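Local atomic coordinates of ATP-dependent protease (Xanthomonas campestris pv. campestris, PDB entry 7CAY), a protein that probably binds protein substrates, being homologous to the N-terminal substrate-binding domain of the ATP-dependent Lon protease. Residues L173-E178 and H182-Q187. Sequence-based numbering, arbitrary orientation.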
loop_
_atom_site.group_PDB
_atom_site.type_symbol
_atom_site.label_atom_id
_atom_site.label_comp_id
_atom_site.label_asym_id
_atom_site.label_seq_id
_atom_site.Cartn_x
_atom_site.Cartn_y
_atom_site.Cartn_z
ATOM N N LEU A 173 2.161 -8.019 4.607
ATOM C CA LEU A 173 1.855 -8.479 3.256
ATOM C C LEU A 173 0.682 -9.451 3.259
ATOM O O LEU A 173 -0.152 -9.431 2.345
ATOM C CB LEU A 173 3.092 -9.132 2.636
ATOM C CG LEU A 173 2.934 -9.776 1.257
ATOM C CD1 LEU A 173 2.634 -8.731 0.193
ATOM C CD2 LEU A 173 4.178 -10.567 0.901
ATOM N N SER A 174 0.603 -10.310 4.276
ATOM C CA SER A 174 -0.508 -11.251 4.369
ATOM C C SER A 174 -1.829 -10.523 4.587
ATOM O O SER A 174 -2.861 -10.922 4.035
ATOM C CB SER A 174 -0.250 -12.254 5.491
ATOM O OG SER A 174 -1.330 -13.164 5.623
ATOM N N LEU A 175 -1.817 -9.456 5.390
ATOM C CA LEU A 175 -3.016 -8.641 5.555
ATOM C C LEU A 175 -3.421 -7.991 4.239
ATOM O O LEU A 175 -4.611 -7.930 3.908
ATOM C CB LEU A 175 -2.785 -7.579 6.631
ATOM C CG LEU A 175 -2.600 -8.103 8.057
ATOM C CD1 LEU A 175 -2.029 -7.033 8.971
ATOM C CD2 LEU A 175 -3.912 -8.630 8.608
ATOM N N LEU A 176 -2.442 -7.500 3.475
ATOM C CA LEU A 176 -2.736 -6.911 2.172
ATOM C C LEU A 176 -3.386 -7.930 1.240
ATOM O O LEU A 176 -4.321 -7.599 0.502
ATOM C CB LEU A 176 -1.452 -6.351 1.552
ATOM C CG LEU A 176 -1.586 -5.401 0.358
ATOM C CD1 LEU A 176 -2.120 -4.046 0.806
ATOM C CD2 LEU A 176 -0.256 -5.253 -0.369
ATOM N N GLN A 177 -2.910 -9.179 1.272
ATOM C CA GLN A 177 -3.478 -10.218 0.416
ATOM C C GLN A 177 -4.909 -10.562 0.808
ATOM O O GLN A 177 -5.726 -10.884 -0.062
ATOM C CB GLN A 177 -2.606 -11.473 0.464
ATOM N N GLU A 178 -5.229 -10.504 2.099
ATOM C CA GLU A 178 -6.575 -10.825 2.561
ATOM C C GLU A 178 -7.550 -9.745 2.108
ATOM O O GLU A 178 -7.402 -8.574 2.472
ATOM C CB GLU A 178 -6.593 -10.960 4.081
ATOM C CG GLU A 178 -7.961 -11.300 4.651
ATOM C CD GLU A 178 -8.430 -12.680 4.245
ATOM O OE1 GLU A 178 -7.860 -13.672 4.743
ATOM O OE2 GLU A 178 -9.359 -12.773 3.415
ATOM N N HIS A 182 -12.992 -8.597 7.905
ATOM C CA HIS A 182 -13.162 -9.309 9.168
ATOM C C HIS A 182 -12.139 -10.427 9.325
ATOM O O HIS A 182 -11.564 -10.595 10.407
ATOM C CB HIS A 182 -14.585 -9.854 9.272
ATOM C CG HIS A 182 -15.640 -8.830 8.990
ATOM N ND1 HIS A 182 -16.258 -8.718 7.763
ATOM C CD2 HIS A 182 -16.176 -7.863 9.771
ATOM C CE1 HIS A 182 -17.135 -7.730 7.803
ATOM N NE2 HIS A 182 -17.105 -7.195 9.009
ATOM N N ARG A 183 -11.894 -11.202 8.264
ATOM C CA ARG A 183 -10.826 -12.195 8.326
ATOM C C ARG A 183 -9.465 -11.529 8.456
ATOM O O ARG A 183 -8.526 -12.132 8.989
ATOM C CB ARG A 183 -10.867 -13.104 7.097
ATOM C CG ARG A 183 -11.410 -14.496 7.394
ATOM C CD ARG A 183 -11.377 -15.407 6.174
ATOM N NE ARG A 183 -12.412 -15.070 5.200
ATOM C CZ ARG A 183 -12.170 -14.605 3.978
ATOM N NH1 ARG A 183 -10.920 -14.429 3.570
ATOM N NH2 ARG A 183 -13.178 -14.326 3.162
ATOM N N ARG A 184 -9.341 -10.289 7.978
ATOM C CA ARG A 184 -8.126 -9.516 8.211
ATOM C C ARG A 184 -7.928 -9.259 9.699
ATOM O O ARG A 184 -6.835 -9.460 10.239
ATOM C CB ARG A 184 -8.195 -8.200 7.437
ATOM C CG ARG A 184 -7.027 -7.954 6.499
ATOM C CD ARG A 184 -7.175 -6.612 5.805
ATOM N NE ARG A 184 -8.076 -6.676 4.657
ATOM C CZ ARG A 184 -8.946 -5.723 4.336
ATOM N NH1 ARG A 184 -9.047 -4.635 5.090
ATOM N NH2 ARG A 184 -9.721 -5.862 3.268
ATOM N N LEU A 185 -8.990 -8.822 10.382
ATOM C CA LEU A 185 -8.915 -8.588 11.819
ATOM C C LEU A 185 -8.775 -9.881 12.612
ATOM O O LEU A 185 -8.266 -9.849 13.738
ATOM C CB LEU A 185 -10.150 -7.817 12.287
ATOM C CG LEU A 185 -10.206 -6.341 11.884
ATOM C CD1 LEU A 185 -11.623 -5.802 11.998
ATOM C CD2 LEU A 185 -9.255 -5.521 12.743
ATOM N N GLU A 186 -9.207 -11.013 12.054
ATOM C CA GLU A 186 -9.092 -12.276 12.777
ATOM C C GLU A 186 -7.642 -12.744 12.841
ATOM O O GLU A 186 -7.200 -13.273 13.867
ATOM C CB GLU A 186 -9.981 -13.338 12.127
ATOM C CG GLU A 186 -10.205 -14.578 12.984
ATOM C CD GLU A 186 -11.036 -14.293 14.226
ATOM O OE1 GLU A 186 -12.245 -14.005 14.087
ATOM O OE2 GLU A 186 -10.473 -14.352 15.340
ATOM N N GLN A 187 -6.882 -12.558 11.760
ATOM C CA GLN A 187 -5.462 -12.891 11.790
ATOM C C GLN A 187 -4.614 -11.751 12.333
ATOM O O GLN A 187 -3.534 -12.000 12.881
ATOM C CB GLN A 187 -4.968 -13.294 10.397
ATOM C CG GLN A 187 -4.760 -12.148 9.425
ATOM C CD GLN A 187 -4.007 -12.582 8.177
ATOM O OE1 GLN A 187 -3.430 -13.672 8.131
ATOM N NE2 GLN A 187 -4.008 -11.728 7.156
#
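Arg184 reaches across to the backbone at the end of helix 169-177, and its NE donates a hydrogen bond to Glu178 O at 3.0 Å. The N-H...O angle is 154°, and the donor stands above the carbonyl plane. Glu178 is where the chain departs from the helix, and the bond links this end to helix 181-190. The Arg184 chain, straight at chi2, bends at chi3 (-81°), which brings NE to that carbonyl; the same side chain also touches Trp159 of helix 154-164.

The two segments form an antiparallel helical hairpin with a short connection, in the helical part of the Lon substrate-binding domain fold. Their axes run at 159°, 9.7 Å apart, and Leu175 and Arg184 have the nearest CA atoms.

Apolar contact sits at that level: Leu175 CD2 lies 3.8 Å from Arg184 CG and 3.7 Å from Gln187 CG, the Leu175 and Gln187 side chains running alongside each other and pointing opposite ways.

Amide contacts are looser. Gln187 NE2 gives a weak bond to Ser174 O (3.4 Å), while Ser174 OG donates weakly to Gln187 OE1 at 3.3 Å.

Glu178 and Arg183 pair their charges, but the modelled positions of Glu178 OE2 and Arg183 NH1 are doubtful.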